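Local structure of formiminoglutamase (Trypanosoma cruzi, 4MYK) at residues L19-A24 with L81-A86; G51-P56 with N283-E288; L72-D77 with F302-A307; K100-V105 with N128-L133; V142-S147 with F180-C185. The protein catalyses the manganese-dependent hydrolysis of N-formimino-L-glutamate to L-glutamate and formamide, using an arginase-like fold. The protein carries 1 engineered substitution. One frame throughout, in Å; residues are numbered along the deposited sequence.

Contact 1. Residues L19-A24 with L81-A86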
# COMPACT_ATOMS: atom_id res chain seq x y z
N LEU A 19 16.82 -22.39 0.12
CA LEU A 19 18.14 -22.85 0.56
C LEU A 19 18.42 -24.33 0.21
O LEU A 19 19.54 -24.68 -0.18
CB LEU A 19 18.31 -22.60 2.05
CG LEU A 19 19.71 -22.80 2.62
CD1 LEU A 19 20.71 -22.07 1.75
CD2 LEU A 19 19.77 -22.31 4.04
N SER A 20 17.41 -25.18 0.32
CA SER A 20 17.56 -26.62 0.06
C SER A 20 17.83 -27.00 -1.41
O SER A 20 18.24 -28.13 -1.70
CB SER A 20 16.33 -27.38 0.56
OG SER A 20 15.18 -26.96 -0.15
N LEU A 21 17.60 -26.07 -2.33
CA LEU A 21 17.82 -26.32 -3.75
C LEU A 21 19.27 -26.08 -4.14
O LEU A 21 19.70 -26.46 -5.24
CB LEU A 21 16.89 -25.45 -4.60
CG LEU A 21 15.39 -25.56 -4.29
CD1 LEU A 21 14.61 -24.49 -5.01
CD2 LEU A 21 14.90 -26.94 -4.66
N PHE A 22 20.02 -25.45 -3.24
CA PHE A 22 21.46 -25.23 -3.41
C PHE A 22 22.27 -26.49 -3.08
O PHE A 22 23.13 -26.49 -2.20
CB PHE A 22 21.91 -24.05 -2.54
CG PHE A 22 21.47 -22.71 -3.05
CD1 PHE A 22 20.25 -22.18 -2.67
CD2 PHE A 22 22.28 -21.98 -3.91
CE1 PHE A 22 19.84 -20.94 -3.15
CE2 PHE A 22 21.88 -20.75 -4.39
CZ PHE A 22 20.65 -20.22 -4.01
N SER A 23 21.97 -27.56 -3.80
CA SER A 23 22.58 -28.86 -3.59
C SER A 23 23.60 -29.16 -4.70
O SER A 23 24.32 -30.16 -4.65
CB SER A 23 21.50 -29.94 -3.58
OG SER A 23 20.72 -29.88 -4.76
N ALA A 24 23.64 -28.29 -5.70
CA ALA A 24 24.62 -28.37 -6.77
C ALA A 24 26.01 -28.09 -6.21
O ALA A 24 26.27 -26.99 -5.72
CB ALA A 24 24.27 -27.38 -7.89
N LEU A 81 14.93 -28.73 -8.88
CA LEU A 81 15.87 -27.76 -9.44
C LEU A 81 17.10 -27.66 -8.56
O LEU A 81 17.02 -27.90 -7.36
CB LEU A 81 15.23 -26.38 -9.57
CG LEU A 81 14.22 -26.12 -10.68
CD1 LEU A 81 13.67 -24.70 -10.59
CD2 LEU A 81 14.85 -26.36 -12.03
N LYS A 82 18.23 -27.32 -9.17
CA LYS A 82 19.44 -27.02 -8.41
C LYS A 82 19.86 -25.59 -8.66
O LYS A 82 19.95 -25.16 -9.81
CB LYS A 82 20.59 -27.98 -8.76
CG LYS A 82 20.45 -29.37 -8.13
CD LYS A 82 21.49 -30.32 -8.68
CE LYS A 82 21.60 -30.17 -10.19
NZ LYS A 82 20.27 -30.12 -10.89
N LEU A 83 20.08 -24.87 -7.57
CA LEU A 83 20.55 -23.49 -7.62
C LEU A 83 22.01 -23.44 -7.22
O LEU A 83 22.48 -24.27 -6.44
CB LEU A 83 19.74 -22.62 -6.66
CG LEU A 83 18.45 -21.96 -7.15
CD1 LEU A 83 17.74 -22.84 -8.17
CD2 LEU A 83 17.56 -21.66 -5.96
N TYR A 84 22.72 -22.45 -7.73
CA TYR A 84 24.10 -22.21 -7.33
C TYR A 84 24.33 -20.73 -7.24
O TYR A 84 23.87 -19.97 -8.09
CB TYR A 84 25.09 -22.83 -8.31
CG TYR A 84 26.51 -22.87 -7.80
CD1 TYR A 84 27.40 -21.84 -8.10
CD2 TYR A 84 26.96 -23.93 -7.01
CE1 TYR A 84 28.72 -21.88 -7.63
CE2 TYR A 84 28.27 -23.97 -6.55
CZ TYR A 84 29.14 -22.94 -6.86
OH TYR A 84 30.43 -22.97 -6.40
N ASP A 85 25.04 -20.32 -6.19
CA ASP A 85 25.31 -18.92 -5.94
C ASP A 85 26.78 -18.70 -6.29
O ASP A 85 27.67 -19.07 -5.53
CB ASP A 85 25.03 -18.64 -4.46
CG ASP A 85 25.15 -17.18 -4.11
OD1 ASP A 85 25.61 -16.38 -4.95
OD2 ASP A 85 24.80 -16.83 -2.96
N ALA A 86 27.02 -18.11 -7.45
CA ALA A 86 28.39 -17.89 -7.92
C ALA A 86 29.10 -16.71 -7.25
O ALA A 86 30.28 -16.44 -7.54
CB ALA A 86 28.40 -17.73 -9.43
O HOH W 1 18.43 -29.94 -5.72
O HOH W 2 24.62 -25.16 -4.82
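An inverse gamma turn centred on F22 lies against L83, in strand 83-88 at one margin of the parallel sheet of the arginase/deacetylase fold. The turn brings the F22 ring flat over the neighbouring strand: L83 CB stands above the middle of one ring face, 3.6 Å from the centroid and 10° off the ring normal, a CH-pi contact. A chi1 of -73° sets F22 CG anti to the carbonyl carbon, and from there the ring extends over L83 CB. L83 CD2 approaches CE1 and CZ of the same ring, and D85 N meets its edge. A single direct hydrogen bond joins the segments, from L83 N to L21 O at 2.8 Å; it is nearly straight, although the donor stands above the carbonyl plane. L21 O also accepts a weak bond from S23 N, which closes the turn. Next to it F22 CA points a C-H at L83 O, 3.3 Å away. Two waters fill in at the sides. Water 1 joins S23 OG to L81 O, donating to the latter at 3.0 Å; water 2 donates to A24 O at 2.6 Å and to L83 O at 2.8 Å. A24 O meanwhile faces the edge of the Y84 ring, 3.4 Å from CD2. On its other edge the strand pairs with strand 32-37; D85 OD1 accepts from G87 N and OD2 forms a salt bridge with R60 NE. One backbone bond, the CH-pi contact and two water bridges thus take the place of a regular strand ladder, with L83 O serving both the F22 C-H and water 2.

Contact 2. Residues G51-P56 with N283-E288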
# COMPACT_ATOMS: atom_id res chain seq x y z
N GLY A 51 23.21 3.22 -2.30
CA GLY A 51 22.88 2.05 -1.49
C GLY A 51 22.55 0.76 -2.22
O GLY A 51 22.50 -0.30 -1.60
N ALA A 52 22.32 0.84 -3.53
CA ALA A 52 21.96 -0.34 -4.32
C ALA A 52 23.06 -1.41 -4.31
O ALA A 52 22.80 -2.59 -4.55
CB ALA A 52 21.60 0.05 -5.75
N LYS A 53 24.29 -0.98 -4.05
CA LYS A 53 25.38 -1.93 -3.97
C LYS A 53 25.20 -2.90 -2.79
O LYS A 53 25.86 -3.94 -2.73
CB LYS A 53 26.71 -1.20 -3.84
CG LYS A 53 26.96 -0.66 -2.45
CD LYS A 53 27.98 0.45 -2.45
CE LYS A 53 28.02 1.09 -1.08
NZ LYS A 53 26.64 1.29 -0.52
N LYS A 54 24.32 -2.55 -1.86
CA LYS A 54 24.02 -3.41 -0.71
C LYS A 54 22.87 -4.41 -0.97
O LYS A 54 22.63 -5.31 -0.18
CB LYS A 54 23.73 -2.56 0.53
CG LYS A 54 24.92 -1.68 0.94
CD LYS A 54 25.47 -2.09 2.31
CE LYS A 54 26.78 -1.36 2.63
NZ LYS A 54 26.66 0.12 2.77
N GLY A 55 22.19 -4.23 -2.11
CA GLY A 55 21.12 -5.12 -2.52
C GLY A 55 21.48 -6.60 -2.55
O GLY A 55 20.74 -7.43 -2.02
N PRO A 56 22.61 -6.95 -3.18
CA PRO A 56 22.99 -8.37 -3.21
C PRO A 56 23.14 -9.03 -1.82
O PRO A 56 22.79 -10.20 -1.69
CB PRO A 56 24.33 -8.35 -3.96
CG PRO A 56 24.23 -7.15 -4.85
CD PRO A 56 23.49 -6.13 -4.02
N ASN A 283 17.71 -1.34 -2.75
CA ASN A 283 18.49 -0.39 -1.98
C ASN A 283 18.13 -0.41 -0.47
O ASN A 283 17.20 0.28 -0.03
CB ASN A 283 18.30 1.00 -2.57
CG ASN A 283 19.22 2.02 -1.98
OD1 ASN A 283 19.64 1.89 -0.82
ND2 ASN A 283 19.53 3.05 -2.75
N PRO A 284 18.87 -1.22 0.31
CA PRO A 284 18.55 -1.49 1.73
C PRO A 284 18.82 -0.29 2.63
O PRO A 284 18.35 -0.29 3.77
CB PRO A 284 19.48 -2.65 2.09
CG PRO A 284 19.84 -3.28 0.77
CD PRO A 284 19.91 -2.13 -0.20
N LEU A 285 19.56 0.69 2.13
CA LEU A 285 19.75 1.94 2.88
C LEU A 285 18.47 2.75 2.85
O LEU A 285 18.21 3.53 3.77
CB LEU A 285 20.88 2.79 2.29
CG LEU A 285 22.18 2.08 1.94
CD1 LEU A 285 23.30 3.10 1.79
CD2 LEU A 285 22.50 1.05 3.00
N VAL A 286 17.67 2.59 1.80
CA VAL A 286 16.38 3.27 1.75
C VAL A 286 15.34 2.56 2.62
O VAL A 286 14.64 3.20 3.40
CB VAL A 286 15.86 3.48 0.33
CG1 VAL A 286 14.46 4.07 0.39
CG2 VAL A 286 16.79 4.39 -0.44
N GLU A 287 15.23 1.24 2.47
CA GLU A 287 14.44 0.41 3.37
C GLU A 287 15.03 -1.00 3.34
O GLU A 287 15.35 -1.51 2.27
CB GLU A 287 12.97 0.41 2.97
CG GLU A 287 12.03 -0.16 4.03
CD GLU A 287 11.95 -1.67 3.99
OE1 GLU A 287 12.06 -2.24 2.89
OE2 GLU A 287 11.76 -2.29 5.05
N GLU A 288 15.19 -1.62 4.51
CA GLU A 288 16.05 -2.79 4.60
C GLU A 288 15.39 -4.14 4.93
O GLU A 288 16.04 -5.17 4.83
CB GLU A 288 17.15 -2.54 5.63
CG GLU A 288 16.62 -2.31 7.03
CD GLU A 288 17.59 -2.76 8.10
OE1 GLU A 288 17.13 -2.99 9.24
OE2 GLU A 288 18.80 -2.90 7.80
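N283 and P284 press on G51 and the short 3-10 turn 52-54 that runs into helix 55-63, while their own loop links strand 274-280 to helix 290-306 of the arginase fold. The side chain of N283 grazes the turn from CB outward. CB lies 4.1 Å from A52 N, and CG, anti to the backbone N (chi1 -171°), rests 3.6 Å from G51 C. At the tip the amide splits its roles. OD1 comes within 3.3 Å of G51 CA and accepts weak bonds from L285 N and V286 N, curling its own loop around the oxygen. ND2 gives its protons to S249 OG and A50 O, so both polar atoms of the amide are engaged. G51, with no CB, can take this close approach, and its phi of 133° is one that glycine adopts readily. D40 OD2 receives G51 N and K53 N, holding the start of the turn. P284 covers the next part of it: its CD meets G51 O at 3.5 Å and also G55 N, and its CG meets K54 O at 3.6 Å. No hydrogen bond runs between the two segments; the proline ring, the N283 amide and the leucine methyls lie against backbone atoms. The contact is near the metal site, with the side chains of A52 and N122 about 8 Å apart. Further along, E287 OE2 caps the backbone N atoms of Y289 and R290, where helix 290-306 begins. L285 CG and CD1 lie on G51 CA, and the L285 and K54 side chains cross at about a right angle, L285 CD2 lying 4.2 Å from K54 CG.

Contact 3. Residues L72-D77 with F302-A307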
# COMPACT_ATOMS: atom_id res chain seq x y z
N LEU A 72 1.80 -25.29 -2.52
CA LEU A 72 0.55 -25.99 -2.76
C LEU A 72 -0.58 -25.06 -3.11
O LEU A 72 -1.69 -25.50 -3.41
CB LEU A 72 0.18 -26.84 -1.56
CG LEU A 72 0.90 -28.19 -1.65
CD1 LEU A 72 1.38 -28.62 -0.28
CD2 LEU A 72 0.00 -29.24 -2.32
N GLU A 73 -0.30 -23.77 -3.07
CA GLU A 73 -1.28 -22.80 -3.54
C GLU A 73 -1.20 -22.69 -5.06
O GLU A 73 -2.22 -22.60 -5.73
CB GLU A 73 -1.03 -21.44 -2.90
CG GLU A 73 -2.09 -20.43 -3.23
CD GLU A 73 -1.80 -19.09 -2.63
OE1 GLU A 73 -0.86 -18.99 -1.81
OE2 GLU A 73 -2.50 -18.13 -2.99
N LEU A 74 0.02 -22.69 -5.58
CA LEU A 74 0.25 -22.70 -7.02
C LEU A 74 0.36 -24.13 -7.51
O LEU A 74 0.30 -24.40 -8.71
CB LEU A 74 1.52 -21.94 -7.37
CG LEU A 74 1.60 -20.54 -6.77
CD1 LEU A 74 2.78 -19.78 -7.38
CD2 LEU A 74 0.28 -19.77 -6.94
N ASN A 75 0.52 -25.05 -6.56
CA ASN A 75 0.72 -26.47 -6.85
C ASN A 75 1.86 -26.69 -7.83
O ASN A 75 1.70 -27.32 -8.87
CB ASN A 75 -0.57 -27.15 -7.31
CG ASN A 75 -1.53 -27.41 -6.16
OD1 ASN A 75 -1.16 -28.04 -5.15
ND2 ASN A 75 -2.76 -26.93 -6.28
N VAL A 76 3.02 -26.14 -7.47
CA VAL A 76 4.25 -26.36 -8.21
C VAL A 76 5.34 -26.79 -7.23
O VAL A 76 5.56 -26.13 -6.21
CB VAL A 76 4.70 -25.08 -8.98
CG1 VAL A 76 6.09 -25.25 -9.55
CG2 VAL A 76 3.72 -24.75 -10.09
N ASP A 77 5.97 -27.92 -7.52
CA ASP A 77 7.07 -28.39 -6.71
C ASP A 77 8.36 -28.13 -7.46
O ASP A 77 8.56 -28.63 -8.56
CB ASP A 77 6.92 -29.89 -6.44
CG ASP A 77 7.99 -30.44 -5.51
OD1 ASP A 77 8.82 -29.66 -5.02
OD2 ASP A 77 7.99 -31.66 -5.26
N PHE A 302 9.81 -16.73 -9.84
CA PHE A 302 10.49 -17.07 -11.07
C PHE A 302 10.91 -18.54 -11.03
O PHE A 302 10.66 -19.29 -11.96
CB PHE A 302 11.73 -16.21 -11.34
CG PHE A 302 12.59 -16.78 -12.42
CD1 PHE A 302 12.30 -16.54 -13.76
CD2 PHE A 302 13.62 -17.65 -12.11
CE1 PHE A 302 13.05 -17.12 -14.77
CE2 PHE A 302 14.38 -18.23 -13.11
CZ PHE A 302 14.09 -17.96 -14.44
N VAL A 303 11.58 -18.92 -9.93
CA VAL A 303 12.07 -20.27 -9.74
C VAL A 303 10.96 -21.32 -9.86
O VAL A 303 11.16 -22.36 -10.49
CB VAL A 303 12.77 -20.40 -8.38
CG1 VAL A 303 12.98 -21.87 -8.02
CG2 VAL A 303 14.09 -19.64 -8.39
N LEU A 304 9.81 -21.05 -9.25
CA LEU A 304 8.65 -21.92 -9.39
C LEU A 304 8.19 -22.05 -10.84
O LEU A 304 7.85 -23.13 -11.30
CB LEU A 304 7.49 -21.39 -8.55
CG LEU A 304 7.55 -21.60 -7.05
CD1 LEU A 304 6.29 -21.08 -6.41
CD2 LEU A 304 7.73 -23.07 -6.73
N GLY A 305 8.15 -20.92 -11.55
CA GLY A 305 7.75 -20.92 -12.94
C GLY A 305 8.71 -21.76 -13.76
O GLY A 305 8.31 -22.52 -14.65
N PHE A 306 9.99 -21.62 -13.45
CA PHE A 306 11.05 -22.34 -14.13
C PHE A 306 10.88 -23.85 -13.95
O PHE A 306 11.03 -24.63 -14.89
CB PHE A 306 12.41 -21.90 -13.59
CG PHE A 306 13.56 -22.26 -14.48
CD1 PHE A 306 13.91 -21.43 -15.54
CD2 PHE A 306 14.29 -23.42 -14.26
CE1 PHE A 306 14.98 -21.75 -16.36
CE2 PHE A 306 15.35 -23.74 -15.07
CZ PHE A 306 15.70 -22.90 -16.12
N ALA A 307 10.55 -24.25 -12.73
CA ALA A 307 10.35 -25.67 -12.44
C ALA A 307 9.31 -26.31 -13.37
O ALA A 307 9.24 -27.54 -13.45
CB ALA A 307 9.96 -25.86 -10.97
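L304 projects from the last turns of helix 290-306 as a forked bump, and L74 and V76 meet its two prongs. A chi1 of -76° sets CG anti to the carbonyl carbon, and the two methyls fork from there. L304 CD1 abuts L74 CD1 at 3.9 Å, the two side chains crossing at about a right angle. L304 CD2 turns to V76, lying 3.8 Å from V76 O and 3.9 Å from V76 CG1. The fit is mutual, since V76 CG1, anti to its own backbone N (chi1 171°), fills a dip in the helix surface: L304 O is 3.3 Å away from it and A307 CB 4.2 Å. A307 CB is a smaller bump, resting 3.9 Å from D77 O. No hydrogen bond crosses, so the match is one of methyl groups against methyls and carbonyls. N75 and V76 both face N71 in a G1 beta bulge. E73, in the turn before it, reaches the second subunit, OE2 bonding S209 OG and OE1 accepting from G187 N of that chain. The hairpin of strands 70-71 and 76-77 thus lies against helix 290-306, and F266 of helix 258-270 touches L74, V76 and L304 together, completing a small apolar cluster.

Contact 4. Residues K100-V105 with N128-L133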
# COMPACT_ATOMS: atom_id res chain seq x y z
N LYS A 100 33.78 -8.17 -16.37
CA LYS A 100 33.74 -9.46 -15.69
C LYS A 100 32.31 -9.96 -15.51
O LYS A 100 32.06 -11.16 -15.51
CB LYS A 100 34.42 -9.36 -14.33
CG LYS A 100 35.82 -8.84 -14.37
CD LYS A 100 36.38 -8.89 -12.98
CE LYS A 100 36.04 -10.22 -12.34
NZ LYS A 100 36.93 -10.54 -11.19
N LEU A 101 31.38 -9.02 -15.34
CA LEU A 101 29.95 -9.34 -15.27
C LEU A 101 29.46 -9.92 -16.60
O LEU A 101 28.93 -11.02 -16.63
CB LEU A 101 29.12 -8.10 -14.88
CG LEU A 101 27.60 -8.27 -15.00
CD1 LEU A 101 27.13 -9.47 -14.18
CD2 LEU A 101 26.85 -7.01 -14.59
N GLU A 102 29.64 -9.19 -17.69
CA GLU A 102 29.26 -9.71 -19.00
C GLU A 102 29.90 -11.08 -19.30
O GLU A 102 29.24 -12.01 -19.76
CB GLU A 102 29.64 -8.72 -20.10
CG GLU A 102 29.30 -9.18 -21.51
CD GLU A 102 29.89 -8.28 -22.60
OE1 GLU A 102 30.12 -7.08 -22.32
OE2 GLU A 102 30.12 -8.77 -23.73
N SER A 103 31.19 -11.20 -19.02
CA SER A 103 31.91 -12.40 -19.38
C SER A 103 31.34 -13.59 -18.63
O SER A 103 31.23 -14.69 -19.17
CB SER A 103 33.39 -12.20 -19.06
OG SER A 103 34.16 -13.30 -19.52
N LYS A 104 30.96 -13.35 -17.38
CA LYS A 104 30.42 -14.39 -16.50
C LYS A 104 29.03 -14.84 -16.91
O LYS A 104 28.76 -16.02 -16.97
CB LYS A 104 30.39 -13.88 -15.06
CG LYS A 104 29.79 -14.87 -14.07
CD LYS A 104 30.51 -16.18 -14.11
CE LYS A 104 30.19 -17.01 -12.89
NZ LYS A 104 31.17 -18.11 -12.72
N VAL A 105 28.14 -13.89 -17.16
CA VAL A 105 26.80 -14.21 -17.62
C VAL A 105 26.86 -15.00 -18.92
O VAL A 105 26.12 -15.97 -19.11
CB VAL A 105 25.95 -12.93 -17.82
CG1 VAL A 105 24.60 -13.27 -18.46
CG2 VAL A 105 25.76 -12.22 -16.49
N ASN A 128 24.93 -7.36 -19.13
CA ASN A 128 24.02 -8.49 -19.22
C ASN A 128 23.43 -8.69 -20.61
O ASN A 128 23.37 -9.81 -21.12
CB ASN A 128 22.88 -8.33 -18.20
CG ASN A 128 23.35 -8.52 -16.78
OD1 ASN A 128 24.44 -9.03 -16.54
ND2 ASN A 128 22.52 -8.13 -15.83
N GLY A 129 22.99 -7.60 -21.22
CA GLY A 129 22.46 -7.64 -22.57
C GLY A 129 23.50 -8.03 -23.61
O GLY A 129 23.20 -8.78 -24.54
N ARG A 130 24.72 -7.50 -23.48
CA ARG A 130 25.79 -7.85 -24.41
C ARG A 130 26.16 -9.33 -24.31
O ARG A 130 26.43 -9.99 -25.32
CB ARG A 130 27.02 -6.96 -24.19
CG ARG A 130 26.83 -5.54 -24.70
CD ARG A 130 28.12 -4.75 -24.65
NE ARG A 130 28.63 -4.58 -23.29
CZ ARG A 130 28.29 -3.59 -22.48
NH1 ARG A 130 27.42 -2.68 -22.89
NH2 ARG A 130 28.82 -3.51 -21.27
N ALA A 131 26.17 -9.85 -23.08
CA ALA A 131 26.29 -11.30 -22.86
C ALA A 131 25.25 -12.08 -23.67
O ALA A 131 25.54 -13.16 -24.20
CB ALA A 131 26.17 -11.63 -21.36
N MET A 132 24.04 -11.52 -23.77
CA MET A 132 22.95 -12.13 -24.55
C MET A 132 23.21 -12.02 -26.05
O MET A 132 23.01 -12.98 -26.78
CB MET A 132 21.60 -11.48 -24.23
CG MET A 132 20.98 -11.86 -22.89
SD MET A 132 20.34 -13.54 -22.75
CE MET A 132 18.99 -13.51 -23.94
N LEU A 133 23.64 -10.84 -26.49
CA LEU A 133 23.91 -10.59 -27.90
C LEU A 133 25.08 -11.42 -28.43
O LEU A 133 25.21 -11.62 -29.63
CB LEU A 133 24.18 -9.10 -28.16
CG LEU A 133 23.06 -8.11 -27.83
CD1 LEU A 133 23.53 -6.68 -28.10
CD2 LEU A 133 21.79 -8.43 -28.61
O HOH W 3 31.11 -4.97 -20.33
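E102 and R130 pair across two packed helices, R130 NE donating to E102 OE1 at 3.1 Å with an N-H...O angle of 162°, as part of a salt bridge. The acceptor lies in the guanidinium plane, whereas the donor meets OE1 from above the carboxylate, 48° out of its plane. Water 3 gives OE1 a second donor, at 3.1 Å, and accepts from R130 NH2 at 2.9 Å. Two donors therefore grip OE1, while OE2 has a long, weak ion pair with R134 NH1. The carboxylate carbon E102 CD also sits 3.5 Å from R130 CB. Helices 94-110 and 125-135 follow successive strands of the parallel sheet, helix 94-110 making the beta-alpha-beta crossover from strand 83-88 to strand 114-119; the axes of 100-105 and 128-133 cross at -41° and approach to 7.9 Å. A131 CB lies at this crossing, 3.5 Å from E102 O and 3.7 Å from V105 CG1. Deeper in, N128 turns OD1 to carbon, with V105 CG2 at 3.5 Å and L101 CG and its methyls also close. N128 ND2 donates to D278 OD2, and V117 of strand 114-119 lies against L101, V105 and N128.

Contact 5. Residues V142-S147 with F180-C185. With MN (manganese (II) ion), chain C.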
# COMPACT_ATOMS: atom_id res chain seq x y z
N VAL A 142 14.57 -8.28 -25.67
CA VAL A 142 14.81 -7.63 -24.38
C VAL A 142 13.56 -6.90 -23.85
O VAL A 142 12.92 -6.14 -24.58
CB VAL A 142 16.01 -6.62 -24.45
CG1 VAL A 142 16.23 -5.92 -23.08
CG2 VAL A 142 17.27 -7.32 -24.92
N ILE A 143 13.22 -7.15 -22.59
CA ILE A 143 12.18 -6.37 -21.92
C ILE A 143 12.71 -5.65 -20.68
O ILE A 143 13.32 -6.26 -19.79
CB ILE A 143 10.91 -7.21 -21.60
CG1 ILE A 143 9.89 -6.37 -20.82
CG2 ILE A 143 11.26 -8.51 -20.87
CD1 ILE A 143 8.55 -7.07 -20.62
N ASN A 144 12.50 -4.33 -20.64
CA ASN A 144 12.85 -3.52 -19.48
C ASN A 144 11.58 -3.18 -18.68
O ASN A 144 10.78 -2.32 -19.09
CB ASN A 144 13.60 -2.24 -19.92
CG ASN A 144 14.03 -1.34 -18.75
OD1 ASN A 144 14.28 -1.82 -17.64
ND2 ASN A 144 14.12 -0.05 -19.00
N VAL A 145 11.39 -3.89 -17.57
CA VAL A 145 10.37 -3.56 -16.57
C VAL A 145 10.92 -2.45 -15.68
O VAL A 145 11.86 -2.67 -14.89
CB VAL A 145 10.00 -4.78 -15.69
CG1 VAL A 145 8.88 -4.41 -14.70
CG2 VAL A 145 9.60 -5.97 -16.56
N ASP A 146 10.34 -1.26 -15.80
CA ASP A 146 10.96 -0.08 -15.24
C ASP A 146 9.97 1.06 -15.33
O ASP A 146 9.36 1.27 -16.37
CB ASP A 146 12.21 0.24 -16.05
CG ASP A 146 13.12 1.20 -15.35
OD1 ASP A 146 12.70 1.79 -14.33
OD2 ASP A 146 14.25 1.35 -15.83
N SER A 147 9.80 1.79 -14.22
CA SER A 147 8.94 2.97 -14.20
C SER A 147 9.61 4.09 -14.97
O SER A 147 8.99 5.09 -15.33
CB SER A 147 8.62 3.41 -12.77
OG SER A 147 9.77 3.80 -12.06
N PHE A 180 12.36 -4.95 -28.55
CA PHE A 180 12.59 -4.27 -27.29
C PHE A 180 11.31 -3.66 -26.72
O PHE A 180 10.62 -2.89 -27.38
CB PHE A 180 13.69 -3.22 -27.41
CG PHE A 180 13.89 -2.41 -26.17
CD1 PHE A 180 14.33 -3.00 -25.01
CD2 PHE A 180 13.64 -1.05 -26.17
CE1 PHE A 180 14.51 -2.24 -23.86
CE2 PHE A 180 13.83 -0.30 -25.03
CZ PHE A 180 14.26 -0.89 -23.87
N VAL A 181 11.00 -4.00 -25.48
CA VAL A 181 9.83 -3.47 -24.82
C VAL A 181 10.18 -2.75 -23.51
O VAL A 181 10.92 -3.28 -22.68
CB VAL A 181 8.77 -4.56 -24.55
CG1 VAL A 181 7.59 -3.98 -23.80
CG2 VAL A 181 8.33 -5.20 -25.86
N GLU A 182 9.67 -1.54 -23.36
CA GLU A 182 9.69 -0.81 -22.10
C GLU A 182 8.38 -1.14 -21.43
O GLU A 182 7.32 -0.84 -21.96
CB GLU A 182 9.78 0.69 -22.34
CG GLU A 182 11.04 1.15 -23.07
CD GLU A 182 12.24 1.34 -22.15
OE1 GLU A 182 12.27 0.76 -21.05
OE2 GLU A 182 13.16 2.09 -22.53
N PHE A 183 8.45 -1.78 -20.27
CA PHE A 183 7.26 -2.32 -19.62
C PHE A 183 6.95 -1.63 -18.31
O PHE A 183 7.79 -1.57 -17.41
CB PHE A 183 7.44 -3.81 -19.39
CG PHE A 183 6.17 -4.52 -19.09
CD1 PHE A 183 5.71 -4.62 -17.78
CD2 PHE A 183 5.41 -5.07 -20.11
CE1 PHE A 183 4.52 -5.27 -17.49
CE2 PHE A 183 4.22 -5.72 -19.83
CZ PHE A 183 3.78 -5.83 -18.52
N ALA A 184 5.73 -1.11 -18.20
CA ALA A 184 5.26 -0.43 -16.99
C ALA A 184 5.99 0.88 -16.75
O ALA A 184 6.17 1.30 -15.61
CB ALA A 184 5.38 -1.33 -15.78
N CYS A 185 6.41 1.53 -17.83
CA CYS A 185 6.99 2.85 -17.73
C CYS A 185 5.90 3.89 -17.43
O CYS A 185 4.72 3.68 -17.73
CB CYS A 185 7.76 3.20 -19.01
SG CYS A 185 6.86 2.84 -20.53
MN MN C . 13.77 2.66 -12.65
O HOH W 4 10.10 1.05 -19.19
O HOH W 5 15.83 3.60 -13.46
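I143 lies side by side with F183, both pointing the same way from the sheet, and its CD1 rests 3.7 Å from F183 CB and close to CG and CD2 of that ring. V145 CG2 comes to the same F183 CB, and helix 216-227 touches I143 and F183 on this face. The other face carries V142, F180, N144 and E182. Between the faces run the bonds of two parallel strands in the central sheet: V181 N to V142 O, N144 N to V181 O at 2.8 Å, F183 N to N144 O at 2.7 Å, and D146 N to F183 O at 3.0 Å. In N144 a chi1 of -178° puts CG anti to the backbone N; from there ND2 donates to E182 OE1 at 2.9 Å, meeting the syn lone pair of OE1. The bond is bent to 138°, and the amide and carboxylate planes stand 50° apart. N144 ND2 also makes a weak bond of 3.5 Å to D146 OD2. D146 leaves the strand end to bind manganese, OD1 at 2.2 Å, beside water 5, H148, D236 and D238, and it is a ligand of the second manganese as well. S147 OG bonds to D238 O. As in arginases, metal ligands thus sit at the C-terminal ends of the parallel strands. E182 and N144 form a second shell behind D146; through the weak ND2 to OD2 bond N144 probably helps to orient the carboxylate.

In the fold
Contact 5 supplies D146, a ligand of both manganese ions. Contact 2 lies nearer to the metals than contact 4: the side chain of A52 is about 11 Å from a manganese, that of N128 about 12 Å. Contacts 1 and 3 are away from the annotated sites but touch one another, L81 CD1 packing 3.4 Å from V303 O and L81 CD2 3.7 Å from F306 CD2. Contact 1 also reaches contact 4, where A86 CB is 4.0 Å from K104 CE. Contacts 1 and 5 share the central sheet yet lie on opposite sides of the chain's centre, their centres about 29 Å apart. In sequence, contacts 2 and 3 each bring together segments from early and late in the chain, enclosing contacts 4 and 5.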